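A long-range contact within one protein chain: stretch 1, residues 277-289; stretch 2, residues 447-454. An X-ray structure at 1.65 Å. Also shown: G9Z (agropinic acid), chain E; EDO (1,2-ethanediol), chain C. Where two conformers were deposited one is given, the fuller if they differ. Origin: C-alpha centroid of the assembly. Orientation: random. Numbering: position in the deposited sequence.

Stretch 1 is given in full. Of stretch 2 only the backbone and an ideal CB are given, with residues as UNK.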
# COMPACT_ATOMS: atom_id res chain seq x y z
N GLY A 277 12.04 -6.15 -19.20
CA GLY A 277 13.41 -6.39 -18.76
C GLY A 277 13.85 -5.55 -17.57
O GLY A 277 15.00 -5.64 -17.16
N LEU A 278 12.93 -4.75 -16.98
CA LEU A 278 13.25 -3.89 -15.82
C LEU A 278 12.83 -4.54 -14.50
O LEU A 278 11.67 -4.88 -14.33
CB LEU A 278 12.58 -2.51 -15.95
CG LEU A 278 12.92 -1.67 -17.19
CD1 LEU A 278 12.07 -0.41 -17.22
CD2 LEU A 278 14.40 -1.31 -17.24
N GLY A 279 13.76 -4.64 -13.57
CA GLY A 279 13.52 -5.21 -12.25
C GLY A 279 14.59 -6.20 -11.87
O GLY A 279 15.49 -6.51 -12.68
N SER A 280 14.50 -6.73 -10.64
CA SER A 280 15.50 -7.65 -10.11
C SER A 280 14.84 -8.86 -9.47
O SER A 280 13.90 -8.67 -8.69
CB SER A 280 16.35 -6.92 -9.06
OG SER A 280 17.06 -5.86 -9.68
N PRO A 281 15.36 -10.08 -9.70
CA PRO A 281 14.74 -11.26 -9.08
C PRO A 281 14.88 -11.32 -7.56
O PRO A 281 15.88 -10.86 -7.01
CB PRO A 281 15.49 -12.44 -9.73
CG PRO A 281 16.84 -11.85 -10.11
CD PRO A 281 16.50 -10.46 -10.57
N ILE A 282 13.89 -11.93 -6.89
CA ILE A 282 13.89 -12.18 -5.45
C ILE A 282 13.86 -13.69 -5.28
O ILE A 282 12.98 -14.35 -5.84
CB ILE A 282 12.70 -11.53 -4.72
CG1 ILE A 282 12.78 -9.98 -4.81
CG2 ILE A 282 12.65 -11.98 -3.26
CD1 ILE A 282 11.47 -9.29 -4.43
N PHE A 283 14.80 -14.23 -4.50
CA PHE A 283 14.86 -15.68 -4.25
C PHE A 283 14.65 -16.03 -2.77
O PHE A 283 14.99 -17.12 -2.34
CB PHE A 283 16.19 -16.27 -4.77
CG PHE A 283 16.30 -16.25 -6.27
CD1 PHE A 283 15.68 -17.23 -7.05
CD2 PHE A 283 17.05 -15.27 -6.91
CE1 PHE A 283 15.80 -17.21 -8.44
CE2 PHE A 283 17.16 -15.26 -8.31
CZ PHE A 283 16.52 -16.22 -9.06
N GLY A 284 14.11 -15.10 -2.01
CA GLY A 284 13.81 -15.32 -0.59
C GLY A 284 12.64 -14.44 -0.19
O GLY A 284 11.67 -14.30 -0.94
N ILE A 285 12.73 -13.83 1.00
CA ILE A 285 11.70 -12.91 1.49
C ILE A 285 12.05 -11.53 0.94
O ILE A 285 13.23 -11.16 0.86
CB ILE A 285 11.60 -12.91 3.05
CG1 ILE A 285 11.52 -14.34 3.65
CG2 ILE A 285 10.41 -12.05 3.52
CD1 ILE A 285 10.29 -15.19 3.18
N ALA A 286 11.04 -10.77 0.53
CA ALA A 286 11.27 -9.44 -0.02
C ALA A 286 11.53 -8.38 1.06
O ALA A 286 10.70 -7.50 1.30
CB ALA A 286 10.12 -9.01 -0.92
N ILE A 287 12.71 -8.47 1.70
CA ILE A 287 13.09 -7.49 2.72
C ILE A 287 14.12 -6.55 2.07
O ILE A 287 15.17 -7.01 1.64
CB ILE A 287 13.58 -8.16 4.03
CG1 ILE A 287 12.42 -8.97 4.67
CG2 ILE A 287 14.10 -7.07 5.01
CD1 ILE A 287 12.80 -9.78 5.81
N PRO A 288 13.85 -5.23 1.97
CA PRO A 288 14.86 -4.36 1.34
C PRO A 288 16.10 -4.24 2.20
O PRO A 288 16.04 -4.39 3.43
CB PRO A 288 14.17 -2.99 1.25
CG PRO A 288 12.69 -3.27 1.50
CD PRO A 288 12.66 -4.48 2.40
N LYS A 289 17.23 -3.90 1.55
CA LYS A 289 18.48 -3.57 2.23
C LYS A 289 18.17 -2.46 3.23
O LYS A 289 17.41 -1.55 2.91
CB LYS A 289 19.52 -3.07 1.21
CG LYS A 289 20.95 -3.23 1.73
CD LYS A 289 21.98 -2.69 0.74
CE LYS A 289 23.41 -2.86 1.22
NZ LYS A 289 23.74 -1.95 2.35
N UNK A 447 4.95 -15.78 -1.35
CA UNK A 447 6.02 -16.11 -2.30
C UNK A 447 6.34 -14.82 -3.05
O UNK A 447 5.42 -14.06 -3.41
CB UNK A 447 5.62 -17.23 -3.26
N UNK A 448 7.66 -14.54 -3.26
CA UNK A 448 8.07 -13.29 -3.90
C UNK A 448 8.92 -13.60 -5.13
O UNK A 448 9.76 -14.50 -5.08
CB UNK A 448 8.84 -12.40 -2.92
N UNK A 449 8.73 -12.80 -6.19
CA UNK A 449 9.45 -13.05 -7.44
C UNK A 449 10.40 -11.98 -7.87
O UNK A 449 11.45 -12.33 -8.43
CB UNK A 449 8.44 -13.27 -8.57
N UNK A 450 10.05 -10.69 -7.68
CA UNK A 450 10.92 -9.63 -8.17
C UNK A 450 10.65 -8.29 -7.52
O UNK A 450 9.54 -8.06 -7.03
CB UNK A 450 10.77 -9.50 -9.69
N UNK A 451 11.65 -7.39 -7.58
CA UNK A 451 11.52 -6.00 -7.15
C UNK A 451 11.19 -5.28 -8.46
O UNK A 451 11.84 -5.54 -9.49
CB UNK A 451 12.77 -5.46 -6.46
N UNK A 452 10.22 -4.38 -8.44
CA UNK A 452 9.88 -3.67 -9.69
C UNK A 452 10.16 -2.17 -9.57
O UNK A 452 10.19 -1.62 -8.46
CB UNK A 452 8.41 -3.90 -10.05
N UNK A 453 10.26 -1.49 -10.72
CA UNK A 453 10.34 -0.02 -10.73
C UNK A 453 8.91 0.51 -10.59
O UNK A 453 7.96 -0.09 -11.12
CB UNK A 453 11.01 0.50 -12.00
N UNK A 454 8.75 1.64 -9.91
CA UNK A 454 7.45 2.29 -9.72
C UNK A 454 7.72 3.75 -10.04
O UNK A 454 8.36 4.46 -9.26
CB UNK A 454 6.88 2.09 -8.31
OAM G9Z E . -3.51 -0.17 -6.36
CAB G9Z E . -2.90 -0.94 -7.11
CAC G9Z E . -3.14 -1.03 -8.49
CB G9Z E . -2.15 -2.10 -9.04
CA G9Z E . -1.50 -2.70 -7.81
C G9Z E . -0.07 -2.69 -7.92
O G9Z E . 0.56 -1.65 -7.60
N G9Z E . -2.03 -1.87 -6.67
CAG G9Z E . -1.56 -2.00 -5.24
CAH G9Z E . -2.24 -3.18 -4.56
OAP G9Z E . -1.81 -4.36 -5.24
CAI G9Z E . -1.89 -3.30 -3.07
OAQ G9Z E . -1.94 -1.97 -2.48
CAJ G9Z E . -2.92 -4.18 -2.30
OAR G9Z E . -2.55 -4.25 -0.91
CAK G9Z E . -3.17 -5.61 -2.86
OAT G9Z E . -4.33 -6.18 -2.23
CAL G9Z E . -1.94 -6.51 -2.72
OAS G9Z E . -2.18 -7.78 -3.38
OXT G9Z E . 0.49 -3.72 -8.38
C1 EDO C . 15.07 -3.31 -2.51
O1 EDO C . 14.42 -2.19 -3.10
C2 EDO C . 16.35 -2.82 -1.81
O2 EDO C . 17.03 -3.94 -1.29

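Position 447 has extended backbone angles, and its CA-to-CB bond points away from stretch 1. No atom of that stretch lies within reach of the CB, so the contact says little; a beta-branched residue would suit the strand. The residue is Val447, and it makes no contact here.

Position 448 points toward stretch 1. Its ideal CB lies 3.8 Å from Ile282 CG2 and 4.1 Å from Ala286 CB, with an acceptor, Gly284 O, at 3.9 Å. A large aliphatic or aromatic side chain would suit, with room for a polar tip. The residue is Tyr448. Its CD2 is 3.4 Å from Ala286 CB, and Ala286 N and Ile285 C lie over one ring face. The hydroxyl is hydrogen-bonded elsewhere in the structure. A water accepts from Tyr448 N (2.9 Å) and donates to Gly284 O (3.2 Å).

Position 449 points away. The nearest stretch 1 atom, Ile282 O, is 5.4 Å from its ideal CB, so small, large, apolar or polar side chains are all compatible. The residue is Phe449. Its ring turns from stretch 1; its main part here is its O, which accepts from Ile282 N at 2.9 Å.

Position 450 also points away overall, but its ideal CB is 3.4 Å from Ser280 O. Unbranched side chains would suit easily; others are not excluded. The residue is Met450, whose CE lies 3.7 Å from Leu278 O, where a CB on Gly279 would clash.

Position 451 pairs with Ser280 in an antiparallel bridge. Its N donates to Ser280 O at 2.8 Å, and its O accepts from Ser280 N at 3.1 Å. The CB lies on the same sheet face as the Ser280 side chain. Beyond it, Ile282, Ala286 and Pro288 suit a long apolar or broad aromatic side chain. The residue is Trp451. Ile282 CD1 sits 3.6 Å from the centroid of its five-membered ring, a CH-pi contact. Trp451 CH2 lies 3.8 Å from both Ala286 CB and Pro288 CG. Ethanediol covers the opposite face, its C1 3.6 Å from Trp451 CE2.

Position 452 points away, toward the agropinic acid carboxylate. A long basic residue would suit. The residue is Arg452; its NH2 donates to ligand O at 2.7 Å.

Position 453 points toward Leu278, its ideal CB 5.2 Å from Leu278 CB. An apolar side chain, or a polar one with an aliphatic stem, would suit. The residue is Glu453. Its OE2 only touches Leu278 CD1, at 3.9 Å; it is hydrogen-bonded to a residue flanking one of the stretches. A water accepts from Glu453 N and donates to Leu278 O, 2.8 Å each.

Position 454 is out of reach, leaving the choice open. The residue is Gln454, whose OE1 accepts from Arg452 NH2 at 2.8 Å.

Stretch 2 447-454: VYFMWREQ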
# COMPACT_ATOMS: atom_id res chain seq x y z
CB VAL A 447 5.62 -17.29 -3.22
CG1 VAL A 447 6.48 -17.32 -4.48
CG2 VAL A 447 5.72 -18.62 -2.46
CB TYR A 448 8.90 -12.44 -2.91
CG TYR A 448 8.23 -12.22 -1.58
CD1 TYR A 448 8.43 -13.10 -0.52
CD2 TYR A 448 7.44 -11.09 -1.36
CE1 TYR A 448 7.81 -12.90 0.72
CE2 TYR A 448 6.83 -10.87 -0.12
CZ TYR A 448 7.04 -11.77 0.92
OH TYR A 448 6.47 -11.56 2.15
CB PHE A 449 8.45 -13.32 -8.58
CG PHE A 449 7.64 -14.58 -8.38
CD1 PHE A 449 8.26 -15.78 -8.02
CD2 PHE A 449 6.25 -14.57 -8.52
CE1 PHE A 449 7.50 -16.95 -7.84
CE2 PHE A 449 5.50 -15.74 -8.34
CZ PHE A 449 6.13 -16.91 -7.99
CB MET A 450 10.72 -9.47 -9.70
CG MET A 450 9.30 -9.07 -10.08
SD MET A 450 9.09 -8.65 -11.80
CE MET A 450 9.84 -7.00 -11.84
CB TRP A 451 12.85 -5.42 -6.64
CG TRP A 451 13.31 -6.00 -5.35
CD1 TRP A 451 14.37 -6.84 -5.17
CD2 TRP A 451 12.72 -5.80 -4.06
NE1 TRP A 451 14.50 -7.14 -3.83
CE2 TRP A 451 13.51 -6.51 -3.12
CE3 TRP A 451 11.63 -5.03 -3.59
CZ2 TRP A 451 13.21 -6.52 -1.76
CZ3 TRP A 451 11.36 -5.02 -2.23
CH2 TRP A 451 12.14 -5.77 -1.33
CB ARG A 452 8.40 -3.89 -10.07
CG ARG A 452 7.41 -3.20 -9.14
CD ARG A 452 5.96 -3.42 -9.56
NE ARG A 452 5.11 -2.30 -9.15
CZ ARG A 452 3.90 -2.42 -8.62
NH1 ARG A 452 3.38 -3.63 -8.40
NH2 ARG A 452 3.18 -1.35 -8.32
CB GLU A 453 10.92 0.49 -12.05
CG GLU A 453 12.39 0.13 -12.23
CD GLU A 453 13.05 0.87 -13.37
OE1 GLU A 453 14.25 0.59 -13.63
OE2 GLU A 453 12.39 1.72 -14.01
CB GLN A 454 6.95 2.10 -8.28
CG GLN A 454 5.57 2.75 -8.03
CD GLN A 454 4.44 2.06 -8.77
OE1 GLN A 454 4.54 0.90 -9.17
NE2 GLN A 454 3.33 2.76 -8.96
O HOH W 1 10.03 -3.00 -13.09
O HOH W 2 9.53 -16.38 -2.08
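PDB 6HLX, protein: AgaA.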